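Local coordinates for methyltransferase domain-containing protein (Pyrococcus horikoshii, PDB 1VE3) that binds S-adenosylmethionine in a Rossmann-like fold and is probably a methyltransferase whose methyl acceptor remains unidentified, at residues A[4-7]-A[12-15]; A[64-69]-A[95-100]; A[107-112]-A[119-124]; A[147-152]-A[165-170]. All blocks are in the same frame, centred on the assembly; numbering follows the deposited sequence.

In the fold
Contacts 1, 2 and 3 surround one S-adenosylmethionine, while contact 4 lies at the surface, away from the cofactor site. Contact 3 is the most buried, an apolar seam between strand 104-110 and helix 118-131. Contact 2, partly buried, sets strand 62-67 against a loop, and the ends of both strands reach the cofactor with polar groups. Contacts 2 and 3 meet the same seven-stranded sheet and touch through Arg95, which packs on Val124. Contact 1, built of tyrosines from the N-terminal region, covers the sulfonium end and meets contact 3 where Tyr13 packs on Asp111. Contact 4 joins aliphatic groups only, beside a separate three-stranded sheet.

Contact 1 (A[4-7]-A[12-15]); sequences KEYY and TYTD. With SAM (S-adenosylmethionine), chain C.
A water joins the hydroxyls of Tyr6 and Tyr13, 3.1 Å from Tyr6 OH and, in a weak bond, 3.3 Å from Tyr13 OH. The two side chains cross at a slant, and Tyr6 OH comes to the edge of the Tyr13 ring, near its plane, at CE2. Tyr7 makes the closer aromatic contact: CD2 of Tyr13 lies in the plane of the Tyr7 ring at its edge, 3.8 Å from Tyr7 CE1, while Tyr6 CD2 sits over the centre of one Tyr7 face. With CG anti to its carbonyl carbon (chi1 -51°), Tyr13 offers a face to S-adenosylmethionine, whose methyl CE stands 3.2 Å above the ring plane, displaced toward the rim; Thr12 CG2 covers the opposite face. An electron-rich ring probably suits this place, since the positive sulfonium is expected to polarise the methyl it carries. Tyr7 OH approaches the sulfur SD to 3.4 Å and is held by a hydrogen bond to His115. On the backbone side Thr14 OG1 lies 3.3 Å from Tyr7 O, and Thr14 CG2 packs 4.0 Å from Tyr7 CB. The N-terminal helix 4-9 and the loop after it thus cover the methyl end of the cofactor. Helix 19-34 touches that loop, Arg24 against Tyr13, and helix 70-82 packs against Thr14 through Met72 and Lys75.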
# COMPACT_ATOMS: atom_id res chain seq x y z
N LYS A 4 -3.64 9.39 -19.40
CA LYS A 4 -2.21 9.63 -19.19
C LYS A 4 -1.81 10.43 -17.95
O LYS A 4 -1.06 9.95 -17.12
CB LYS A 4 -1.62 10.28 -20.45
CG LYS A 4 -0.11 10.49 -20.41
CD LYS A 4 0.40 11.10 -21.71
CE LYS A 4 1.84 11.57 -21.59
NZ LYS A 4 2.80 10.46 -21.32
N GLU A 5 -2.31 11.66 -17.82
CA GLU A 5 -1.95 12.49 -16.67
C GLU A 5 -2.43 11.89 -15.35
O GLU A 5 -1.71 11.88 -14.36
CB GLU A 5 -2.52 13.89 -16.83
CG GLU A 5 -2.34 14.77 -15.61
CD GLU A 5 -2.17 16.23 -15.97
OE1 GLU A 5 -2.96 16.75 -16.79
OE2 GLU A 5 -1.23 16.87 -15.43
N TYR A 6 -3.66 11.40 -15.35
CA TYR A 6 -4.23 10.79 -14.16
C TYR A 6 -3.33 9.69 -13.62
O TYR A 6 -3.16 9.56 -12.41
CB TYR A 6 -5.59 10.21 -14.52
CG TYR A 6 -6.26 9.41 -13.43
CD1 TYR A 6 -6.81 10.03 -12.31
CD2 TYR A 6 -6.41 8.03 -13.56
CE1 TYR A 6 -7.49 9.30 -11.35
CE2 TYR A 6 -7.08 7.29 -12.60
CZ TYR A 6 -7.63 7.92 -11.50
OH TYR A 6 -8.37 7.20 -10.59
N TYR A 7 -2.80 8.87 -14.51
CA TYR A 7 -1.94 7.77 -14.10
C TYR A 7 -0.52 8.22 -13.76
O TYR A 7 0.11 7.65 -12.87
CB TYR A 7 -1.91 6.68 -15.19
CG TYR A 7 -3.21 5.90 -15.27
CD1 TYR A 7 -3.73 5.25 -14.15
CD2 TYR A 7 -3.94 5.84 -16.46
CE1 TYR A 7 -4.95 4.56 -14.22
CE2 TYR A 7 -5.15 5.14 -16.54
CZ TYR A 7 -5.64 4.51 -15.41
OH TYR A 7 -6.84 3.83 -15.47
N THR A 12 -1.20 4.81 -7.32
CA THR A 12 -2.15 3.72 -7.11
C THR A 12 -2.17 2.60 -8.16
O THR A 12 -2.30 1.43 -7.82
CB THR A 12 -3.59 4.26 -6.99
OG1 THR A 12 -3.60 5.41 -6.14
CG2 THR A 12 -4.51 3.20 -6.40
N TYR A 13 -2.02 2.95 -9.43
CA TYR A 13 -2.06 1.94 -10.46
C TYR A 13 -0.78 1.83 -11.28
O TYR A 13 -0.70 1.04 -12.23
CB TYR A 13 -3.25 2.22 -11.38
CG TYR A 13 -4.55 2.42 -10.63
CD1 TYR A 13 -5.24 1.34 -10.07
CD2 TYR A 13 -5.10 3.70 -10.51
CE1 TYR A 13 -6.45 1.53 -9.40
CE2 TYR A 13 -6.31 3.90 -9.84
CZ TYR A 13 -6.98 2.81 -9.29
OH TYR A 13 -8.17 3.02 -8.64
N THR A 14 0.24 2.61 -10.91
CA THR A 14 1.49 2.59 -11.66
C THR A 14 2.76 2.32 -10.87
O THR A 14 3.76 1.95 -11.45
CB THR A 14 1.66 3.90 -12.44
OG1 THR A 14 1.56 5.02 -11.55
CG2 THR A 14 0.59 4.02 -13.51
N ASP A 15 2.71 2.49 -9.55
CA ASP A 15 3.88 2.26 -8.71
C ASP A 15 3.67 1.08 -7.77
O ASP A 15 3.21 1.24 -6.64
CB ASP A 15 4.21 3.52 -7.90
CG ASP A 15 5.48 3.38 -7.09
OD1 ASP A 15 6.06 2.27 -7.05
OD2 ASP A 15 5.89 4.38 -6.48
N SAM C . -5.65 -4.23 -13.36
CA SAM C . -4.82 -3.02 -13.10
C SAM C . -4.49 -2.93 -11.61
O SAM C . -3.36 -2.55 -11.28
OXT SAM C . -5.43 -3.27 -10.83
CB SAM C . -5.62 -1.81 -13.50
CG SAM C . -4.81 -0.67 -13.84
SD SAM C . -5.77 0.83 -14.33
CE SAM C . -6.69 1.24 -12.99
C5' SAM C . -6.74 0.31 -15.75
C4' SAM C . -5.95 -0.23 -17.04
O4' SAM C . -6.91 -0.62 -18.08
C3' SAM C . -5.12 0.84 -17.74
O3' SAM C . -3.75 0.27 -17.43
C2' SAM C . -5.28 0.74 -19.22
O2' SAM C . -4.23 0.83 -20.13
C1' SAM C . -6.19 -0.54 -19.29
N9 SAM C . -7.10 -0.53 -20.44
C8 SAM C . -8.01 0.41 -20.91
N7 SAM C . -8.65 0.04 -21.99
C5 SAM C . -8.14 -1.19 -22.28
C6 SAM C . -8.38 -2.17 -23.33
N6 SAM C . -9.27 -1.97 -24.32
N1 SAM C . -7.66 -3.38 -23.33
C2 SAM C . -6.74 -3.63 -22.34
N3 SAM C . -6.44 -2.78 -21.32
C4 SAM C . -7.17 -1.57 -21.33
O HOH W 1 -9.58 4.42 -11.26

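Contact 2 (A[64-69]-A[95-100]); sequences VGVDIS and RKLSFE. With SAM (S-adenosylmethionine), chain C.
In the Rossmann-like sheet of this methyltransferase domain, strand 62-67 lays Val64 and Val66 against Phe99 and Leu97 of the loop that precedes strand 104-110. The strand ends in an acidic residue that grips the ribose, as is usual in S-adenosylmethionine-dependent enzymes of this fold. Phe99 enters edge-on: Val66 CG2 lies in its ring plane, 3.9 Å from Phe99 CZ, and Val64 CG1 reaches the same CZ at a slant. Leu97 CD2 comes to 4.2 Å from Val66 CG1, where Leu43 and Leu45 of strand 41-45 add further apolar surface. Branched aliphatic residues suit a strand, and their methyls pack against the CZ end of the phenyl ring. Beyond Val66 the chemistry turns polar. Asp67, with CG anti to the backbone N (chi1 -163°), carries its carboxylate to the ribose diol: OD2 accepts from SAM O3' at 2.8 Å, and OD1 from SAM O2' over a modelled distance too short to be taken at face value. With an alanine in place of Asp67, both ribose hydroxyls would probably lose these acceptors, and the turn that follows its side-chain bond. Ile68 CG2 packs on the adenine, 3.5 Å from SAM C4. Asp67 OD1 also closes an Asx turn, using its anti lone pair to accept from Ser69 N at 2.8 Å with an N-H...O angle of 168°.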
# COMPACT_ATOMS: atom_id res chain seq x y z
N VAL A 64 -0.30 -14.50 -17.57
CA VAL A 64 -0.18 -13.74 -18.80
C VAL A 64 -0.88 -12.40 -18.57
O VAL A 64 -2.06 -12.36 -18.22
CB VAL A 64 -0.87 -14.44 -19.98
CG1 VAL A 64 -0.66 -13.63 -21.25
CG2 VAL A 64 -0.31 -15.85 -20.14
N GLY A 65 -0.14 -11.31 -18.76
CA GLY A 65 -0.71 -9.99 -18.56
C GLY A 65 -0.92 -9.24 -19.86
O GLY A 65 0.00 -9.13 -20.67
N VAL A 66 -2.12 -8.69 -20.04
CA VAL A 66 -2.46 -7.95 -21.25
C VAL A 66 -2.99 -6.54 -20.95
O VAL A 66 -3.87 -6.37 -20.12
CB VAL A 66 -3.53 -8.71 -22.07
CG1 VAL A 66 -3.93 -7.90 -23.31
CG2 VAL A 66 -3.00 -10.08 -22.47
N ASP A 67 -2.46 -5.53 -21.64
CA ASP A 67 -2.90 -4.15 -21.45
C ASP A 67 -2.74 -3.42 -22.78
O ASP A 67 -1.86 -3.76 -23.57
CB ASP A 67 -2.09 -3.45 -20.35
CG ASP A 67 -2.78 -2.18 -19.84
OD1 ASP A 67 -2.87 -1.18 -20.58
OD2 ASP A 67 -3.24 -2.18 -18.67
N ILE A 68 -3.60 -2.44 -23.02
CA ILE A 68 -3.60 -1.68 -24.26
C ILE A 68 -2.54 -0.57 -24.29
O ILE A 68 -2.21 -0.04 -25.34
CB ILE A 68 -4.98 -1.04 -24.52
CG1 ILE A 68 -5.10 -0.60 -25.98
CG2 ILE A 68 -5.18 0.18 -23.61
CD1 ILE A 68 -6.38 0.11 -26.32
N SER A 69 -2.03 -0.21 -23.12
CA SER A 69 -1.04 0.85 -23.05
C SER A 69 0.40 0.38 -23.20
O SER A 69 0.86 -0.50 -22.47
CB SER A 69 -1.17 1.61 -21.72
OG SER A 69 0.01 2.35 -21.46
N ARG A 95 -11.04 -5.84 -25.59
CA ARG A 95 -12.25 -5.93 -26.39
C ARG A 95 -12.12 -6.96 -27.52
O ARG A 95 -13.12 -7.44 -28.05
CB ARG A 95 -12.60 -4.56 -26.98
CG ARG A 95 -12.93 -3.51 -25.93
CD ARG A 95 -13.02 -2.12 -26.54
NE ARG A 95 -11.81 -1.78 -27.27
CZ ARG A 95 -11.63 -0.68 -28.01
NH1 ARG A 95 -12.61 0.22 -28.13
NH2 ARG A 95 -10.48 -0.49 -28.63
N LYS A 96 -10.88 -7.31 -27.86
CA LYS A 96 -10.64 -8.30 -28.91
C LYS A 96 -9.27 -8.97 -28.75
O LYS A 96 -8.28 -8.52 -29.33
CB LYS A 96 -10.73 -7.65 -30.30
CG LYS A 96 -10.60 -8.66 -31.44
CD LYS A 96 -11.63 -9.78 -31.28
CE LYS A 96 -11.38 -10.94 -32.25
NZ LYS A 96 -10.08 -11.62 -31.99
N LEU A 97 -9.24 -10.04 -27.97
CA LEU A 97 -8.02 -10.79 -27.70
C LEU A 97 -7.71 -11.78 -28.81
O LEU A 97 -8.62 -12.30 -29.46
CB LEU A 97 -8.16 -11.54 -26.38
CG LEU A 97 -8.55 -10.68 -25.17
CD1 LEU A 97 -9.00 -11.59 -24.04
CD2 LEU A 97 -7.37 -9.81 -24.76
N SER A 98 -6.43 -12.05 -29.01
CA SER A 98 -5.99 -12.97 -30.06
C SER A 98 -5.82 -14.41 -29.57
O SER A 98 -5.47 -15.29 -30.36
CB SER A 98 -4.66 -12.51 -30.65
OG SER A 98 -3.61 -12.67 -29.71
N PHE A 99 -6.05 -14.66 -28.29
CA PHE A 99 -5.90 -16.01 -27.74
C PHE A 99 -6.94 -16.95 -28.34
O PHE A 99 -8.00 -16.51 -28.79
CB PHE A 99 -6.05 -16.01 -26.22
CG PHE A 99 -5.04 -15.15 -25.51
CD1 PHE A 99 -3.68 -15.42 -25.62
CD2 PHE A 99 -5.45 -14.07 -24.73
CE1 PHE A 99 -2.74 -14.61 -24.98
CE2 PHE A 99 -4.52 -13.26 -24.09
CZ PHE A 99 -3.17 -13.53 -24.21
N GLU A 100 -6.63 -18.24 -28.33
CA GLU A 100 -7.55 -19.25 -28.84
C GLU A 100 -8.67 -19.40 -27.83
O GLU A 100 -8.57 -18.92 -26.69
CB GLU A 100 -6.83 -20.59 -29.01
CG GLU A 100 -5.59 -20.52 -29.88
CD GLU A 100 -5.93 -20.16 -31.31
OE1 GLU A 100 -6.49 -21.02 -32.03
OE2 GLU A 100 -5.64 -19.01 -31.72
N SAM C . -5.65 -4.23 -13.36
CA SAM C . -4.82 -3.02 -13.10
C SAM C . -4.49 -2.93 -11.61
O SAM C . -3.36 -2.55 -11.28
OXT SAM C . -5.43 -3.27 -10.83
CB SAM C . -5.62 -1.81 -13.50
CG SAM C . -4.81 -0.67 -13.84
SD SAM C . -5.77 0.83 -14.33
CE SAM C . -6.69 1.24 -12.99
C5' SAM C . -6.74 0.31 -15.75
C4' SAM C . -5.95 -0.23 -17.04
O4' SAM C . -6.91 -0.62 -18.08
C3' SAM C . -5.12 0.84 -17.74
O3' SAM C . -3.75 0.27 -17.43
C2' SAM C . -5.28 0.74 -19.22
O2' SAM C . -4.23 0.83 -20.13
C1' SAM C . -6.19 -0.54 -19.29
N9 SAM C . -7.10 -0.53 -20.44
C8 SAM C . -8.01 0.41 -20.91
N7 SAM C . -8.65 0.04 -21.99
C5 SAM C . -8.14 -1.19 -22.28
C6 SAM C . -8.38 -2.17 -23.33
N6 SAM C . -9.27 -1.97 -24.32
N1 SAM C . -7.66 -3.38 -23.33
C2 SAM C . -6.74 -3.63 -22.34
N3 SAM C . -6.44 -2.78 -21.32
C4 SAM C . -7.17 -1.57 -21.33

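Contact 3 (A[107-112]-A[119-124]); sequences VIFIDS and LELNQV. With SAM (S-adenosylmethionine), chain C.
Phe109 fills the buried side of this contact, its CE2 resting 4.0 Å from Leu121 CD1, while Val124 CG1 approaches more loosely, 4.5 Å from Phe109 CZ. In Phe109, CG lies opposite the backbone N (chi1 -172°), and this carries the ring out from the sheet toward the helix, where both aliphatic partners meet it at a slant. A long aromatic side chain suits this place because its far end reaches across from sheet to helix. On the helix surface turned from the strand, Leu119 is exposed and Glu120, Asn122 and Gln123 are partly so. Strand 104-110, helix 118-131 and the neighbouring parallel strand 136-143 form a beta-alpha-beta crossover of the Rossmann-like fold, with the cofactor at the strand's carboxyl end. There Ile110 O takes two bonds: from the amino group of S-adenosylmethionine, SAM N, at 3.1 Å, and from Ser112 OG at 2.8 Å, the hydroxyl lying above the carbonyl plane. Ser112 OG also comes within 3.4 Å of SAM C5'. With an alanine in place of Ser112, Ile110 O would probably keep the amino group but lose its second donor, leaving the turn less firmly fixed. Asp111 carries its carboxylate OD2 to a salt bridge with Arg24 NH2.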
# COMPACT_ATOMS: atom_id res chain seq x y z
N VAL A 107 -9.33 -15.54 -15.36
CA VAL A 107 -9.19 -14.26 -16.01
C VAL A 107 -9.55 -13.26 -14.94
O VAL A 107 -10.68 -13.27 -14.45
CB VAL A 107 -10.17 -14.11 -17.19
CG1 VAL A 107 -10.17 -12.68 -17.68
CG2 VAL A 107 -9.77 -15.05 -18.32
N ILE A 108 -8.60 -12.43 -14.53
CA ILE A 108 -8.87 -11.42 -13.51
C ILE A 108 -8.96 -10.07 -14.20
O ILE A 108 -8.23 -9.79 -15.15
CB ILE A 108 -7.79 -11.41 -12.41
CG1 ILE A 108 -6.43 -11.00 -12.99
CG2 ILE A 108 -7.70 -12.78 -11.78
CD1 ILE A 108 -5.32 -10.90 -11.95
N PHE A 109 -9.87 -9.24 -13.70
CA PHE A 109 -10.16 -7.93 -14.27
C PHE A 109 -10.38 -7.00 -13.07
O PHE A 109 -11.46 -6.99 -12.45
CB PHE A 109 -11.42 -8.08 -15.14
CG PHE A 109 -11.77 -6.87 -15.95
CD1 PHE A 109 -10.82 -6.24 -16.75
CD2 PHE A 109 -13.08 -6.41 -15.98
CE1 PHE A 109 -11.17 -5.17 -17.56
CE2 PHE A 109 -13.45 -5.34 -16.80
CZ PHE A 109 -12.49 -4.72 -17.59
N ILE A 110 -9.36 -6.22 -12.75
CA ILE A 110 -9.40 -5.34 -11.58
C ILE A 110 -9.36 -3.83 -11.83
O ILE A 110 -8.56 -3.35 -12.62
CB ILE A 110 -8.24 -5.72 -10.62
CG1 ILE A 110 -8.40 -7.19 -10.19
CG2 ILE A 110 -8.20 -4.78 -9.43
CD1 ILE A 110 -7.29 -7.71 -9.29
N ASP A 111 -10.23 -3.10 -11.13
CA ASP A 111 -10.29 -1.64 -11.22
C ASP A 111 -10.11 -1.09 -12.63
O ASP A 111 -9.28 -0.22 -12.83
CB ASP A 111 -9.21 -1.00 -10.33
CG ASP A 111 -9.48 -1.14 -8.84
OD1 ASP A 111 -10.60 -0.80 -8.40
OD2 ASP A 111 -8.56 -1.58 -8.10
N SER A 112 -10.88 -1.57 -13.61
CA SER A 112 -10.68 -1.07 -14.97
C SER A 112 -11.91 -0.65 -15.76
O SER A 112 -11.77 -0.09 -16.84
CB SER A 112 -9.92 -2.11 -15.80
OG SER A 112 -8.66 -2.40 -15.23
N LEU A 119 -21.16 -0.67 -24.70
CA LEU A 119 -20.89 -1.58 -25.80
C LEU A 119 -19.47 -2.15 -25.79
O LEU A 119 -19.23 -3.21 -26.35
CB LEU A 119 -21.17 -0.91 -27.15
CG LEU A 119 -20.37 0.32 -27.59
CD1 LEU A 119 -18.92 -0.06 -27.87
CD2 LEU A 119 -21.02 0.89 -28.84
N GLU A 120 -18.55 -1.46 -25.14
CA GLU A 120 -17.16 -1.93 -25.07
C GLU A 120 -17.04 -2.98 -23.97
O GLU A 120 -16.36 -4.00 -24.15
CB GLU A 120 -16.20 -0.77 -24.77
CG GLU A 120 -16.30 0.39 -25.77
CD GLU A 120 -15.35 1.54 -25.44
OE1 GLU A 120 -15.21 1.86 -24.24
OE2 GLU A 120 -14.76 2.12 -26.39
N LEU A 121 -17.69 -2.74 -22.84
CA LEU A 121 -17.63 -3.71 -21.76
C LEU A 121 -18.35 -4.97 -22.21
O LEU A 121 -18.00 -6.07 -21.79
CB LEU A 121 -18.27 -3.16 -20.48
CG LEU A 121 -18.08 -4.05 -19.26
CD1 LEU A 121 -16.59 -4.30 -19.03
CD2 LEU A 121 -18.71 -3.41 -18.04
N ASN A 122 -19.35 -4.81 -23.08
CA ASN A 122 -20.08 -5.96 -23.60
C ASN A 122 -19.12 -6.84 -24.40
O ASN A 122 -19.15 -8.06 -24.28
CB ASN A 122 -21.23 -5.50 -24.51
CG ASN A 122 -21.92 -6.67 -25.21
OD1 ASN A 122 -22.10 -6.66 -26.43
ND2 ASN A 122 -22.31 -7.67 -24.44
N GLN A 123 -18.27 -6.21 -25.21
CA GLN A 123 -17.30 -6.93 -26.03
C GLN A 123 -16.26 -7.64 -25.16
O GLN A 123 -15.87 -8.76 -25.45
CB GLN A 123 -16.58 -5.96 -26.98
CG GLN A 123 -17.51 -5.03 -27.75
CD GLN A 123 -16.79 -3.86 -28.41
OE1 GLN A 123 -15.94 -3.20 -27.79
NE2 GLN A 123 -17.13 -3.58 -29.66
N VAL A 124 -15.82 -6.98 -24.09
CA VAL A 124 -14.85 -7.58 -23.19
C VAL A 124 -15.41 -8.85 -22.55
O VAL A 124 -14.76 -9.90 -22.55
CB VAL A 124 -14.43 -6.61 -22.08
CG1 VAL A 124 -13.55 -7.32 -21.06
CG2 VAL A 124 -13.69 -5.42 -22.68
N SAM C . -5.65 -4.23 -13.36
CA SAM C . -4.82 -3.02 -13.10
C SAM C . -4.49 -2.93 -11.61
O SAM C . -3.36 -2.55 -11.28
OXT SAM C . -5.43 -3.27 -10.83
CB SAM C . -5.62 -1.81 -13.50
CG SAM C . -4.81 -0.67 -13.84
SD SAM C . -5.77 0.83 -14.33
CE SAM C . -6.69 1.24 -12.99
C5' SAM C . -6.74 0.31 -15.75
C4' SAM C . -5.95 -0.23 -17.04
O4' SAM C . -6.91 -0.62 -18.08
C3' SAM C . -5.12 0.84 -17.74
O3' SAM C . -3.75 0.27 -17.43
C2' SAM C . -5.28 0.74 -19.22
O2' SAM C . -4.23 0.83 -20.13
C1' SAM C . -6.19 -0.54 -19.29
N9 SAM C . -7.10 -0.53 -20.44
C8 SAM C . -8.01 0.41 -20.91
N7 SAM C . -8.65 0.04 -21.99
C5 SAM C . -8.14 -1.19 -22.28
C6 SAM C . -8.38 -2.17 -23.33
N6 SAM C . -9.27 -1.97 -24.32
N1 SAM C . -7.66 -3.38 -23.33
C2 SAM C . -6.74 -3.63 -22.34
N3 SAM C . -6.44 -2.78 -21.32
C4 SAM C . -7.17 -1.57 -21.33

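Contact 4 (A[147-152]-A[165-170]); sequences ELLPRL and SKVIPD
Val167, Leu149 and Pro169 have the most surface buried in this contact, and they meet through methyl and methylene groups alone. Leu149 stands at the centre and divides its two branches between the partners. Its CD1 approaches the ring carbon CB of Pro169 to 3.9 Å, the two side chains crossing at an angle, while its CD2 lies 4.3 Å from CG1 of Val167. The leucine is unusual in that both torsions lie away from the staggered positions (chi1 -107°, chi2 -144°), and together they place CD1 at Pro169 and CD2 at Val167. Val167 and Pro169 are two apart on an extended segment, and both direct their CB toward segment 147-152, so one leucine can straddle them. Each residue type fits its place. Valine, branched at CB, is at home in a strand; leucine has the reach and the forked end to bridge two neighbours; proline, lacking an N-H, is tolerated on an outer strand, where Ile168 before it makes the backbone pairing with Val177. Within its own segment, Leu152 N donates to Leu149 O at 3.2 Å, a turn of the backbone. Leu152 then packs on Ile178, so this turn also meets the middle strand of the sheet. The contact joins the segment that follows strand 136-143 of the main sheet to the edge of a separate small sheet, at the surface and away from the cofactor. Strand 166-170 is an outer strand of a three-stranded antiparallel sheet and begins with a classic beta bulge, Ser165 and Lys166 both facing Glu179.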
# COMPACT_ATOMS: atom_id res chain seq x y z
N GLU A 147 -23.07 4.78 -7.22
CA GLU A 147 -23.48 4.94 -5.83
C GLU A 147 -22.52 5.87 -5.08
O GLU A 147 -22.93 6.60 -4.18
CB GLU A 147 -23.53 3.58 -5.14
CG GLU A 147 -24.63 2.66 -5.62
CD GLU A 147 -26.02 3.26 -5.47
OE1 GLU A 147 -26.43 4.04 -6.36
OE2 GLU A 147 -26.69 2.97 -4.46
N LEU A 148 -21.25 5.83 -5.47
CA LEU A 148 -20.22 6.65 -4.85
C LEU A 148 -20.28 8.11 -5.29
O LEU A 148 -19.88 9.01 -4.56
CB LEU A 148 -18.84 6.07 -5.18
CG LEU A 148 -17.60 6.84 -4.72
CD1 LEU A 148 -17.54 6.87 -3.20
CD2 LEU A 148 -16.36 6.17 -5.30
N LEU A 149 -20.79 8.33 -6.50
CA LEU A 149 -20.90 9.68 -7.08
C LEU A 149 -21.35 10.74 -6.06
O LEU A 149 -20.69 11.74 -5.83
CB LEU A 149 -21.89 9.61 -8.25
CG LEU A 149 -21.20 9.69 -9.61
CD1 LEU A 149 -22.01 10.49 -10.63
CD2 LEU A 149 -19.83 10.37 -9.54
N PRO A 150 -22.52 10.53 -5.42
CA PRO A 150 -23.04 11.49 -4.43
C PRO A 150 -22.01 12.05 -3.46
O PRO A 150 -21.86 13.26 -3.32
CB PRO A 150 -24.13 10.69 -3.73
CG PRO A 150 -24.67 9.85 -4.84
CD PRO A 150 -23.40 9.36 -5.51
N ARG A 151 -21.29 11.16 -2.78
CA ARG A 151 -20.27 11.58 -1.83
C ARG A 151 -18.87 11.17 -2.26
O ARG A 151 -18.13 10.53 -1.51
CB ARG A 151 -20.59 11.04 -0.42
CG ARG A 151 -21.30 9.69 -0.38
CD ARG A 151 -20.35 8.52 -0.60
NE ARG A 151 -21.03 7.24 -0.40
CZ ARG A 151 -20.43 6.05 -0.43
NH1 ARG A 151 -21.13 4.94 -0.24
NH2 ARG A 151 -19.12 5.97 -0.65
N LEU A 152 -18.50 11.56 -3.48
CA LEU A 152 -17.19 11.23 -4.03
C LEU A 152 -16.14 12.29 -3.71
O LEU A 152 -14.98 11.97 -3.45
CB LEU A 152 -17.31 11.06 -5.55
CG LEU A 152 -16.13 10.47 -6.34
CD1 LEU A 152 -16.59 10.15 -7.75
CD2 LEU A 152 -14.97 11.44 -6.38
N SER A 165 -11.38 19.23 -7.05
CA SER A 165 -12.06 20.52 -7.09
C SER A 165 -13.49 20.46 -7.60
O SER A 165 -14.35 21.18 -7.09
CB SER A 165 -11.25 21.50 -7.95
OG SER A 165 -11.07 21.02 -9.27
N LYS A 166 -13.76 19.62 -8.59
CA LYS A 166 -15.11 19.54 -9.14
C LYS A 166 -15.53 18.16 -9.62
O LYS A 166 -14.69 17.32 -9.97
CB LYS A 166 -15.24 20.56 -10.28
CG LYS A 166 -16.67 20.93 -10.65
CD LYS A 166 -16.68 22.05 -11.68
CE LYS A 166 -18.09 22.52 -11.99
NZ LYS A 166 -18.10 23.65 -12.97
N VAL A 167 -16.84 17.92 -9.64
CA VAL A 167 -17.41 16.65 -10.09
C VAL A 167 -18.61 16.95 -10.99
O VAL A 167 -19.69 17.29 -10.51
CB VAL A 167 -17.89 15.78 -8.91
CG1 VAL A 167 -18.49 14.49 -9.43
CG2 VAL A 167 -16.73 15.48 -7.99
N ILE A 168 -18.41 16.80 -12.30
CA ILE A 168 -19.46 17.07 -13.27
C ILE A 168 -19.99 15.79 -13.89
O ILE A 168 -19.40 15.23 -14.81
CB ILE A 168 -18.95 17.99 -14.38
CG1 ILE A 168 -18.37 19.25 -13.77
CG2 ILE A 168 -20.08 18.33 -15.34
CD1 ILE A 168 -17.70 20.16 -14.76
N PRO A 169 -21.12 15.32 -13.37
CA PRO A 169 -21.70 14.09 -13.91
C PRO A 169 -22.48 14.31 -15.20
O PRO A 169 -22.52 15.40 -15.76
CB PRO A 169 -22.64 13.65 -12.81
CG PRO A 169 -23.18 14.96 -12.33
CD PRO A 169 -21.94 15.84 -12.26
N ASP A 170 -23.08 13.19 -15.65
CA ASP A 170 -23.88 13.29 -16.85
C ASP A 170 -24.44 11.90 -17.09
O ASP A 170 -23.98 11.16 -17.95
CB ASP A 170 -22.99 13.70 -18.02
CG ASP A 170 -23.69 13.38 -19.33
OD1 ASP A 170 -24.84 12.94 -19.27
OD2 ASP A 170 -23.09 13.57 -20.39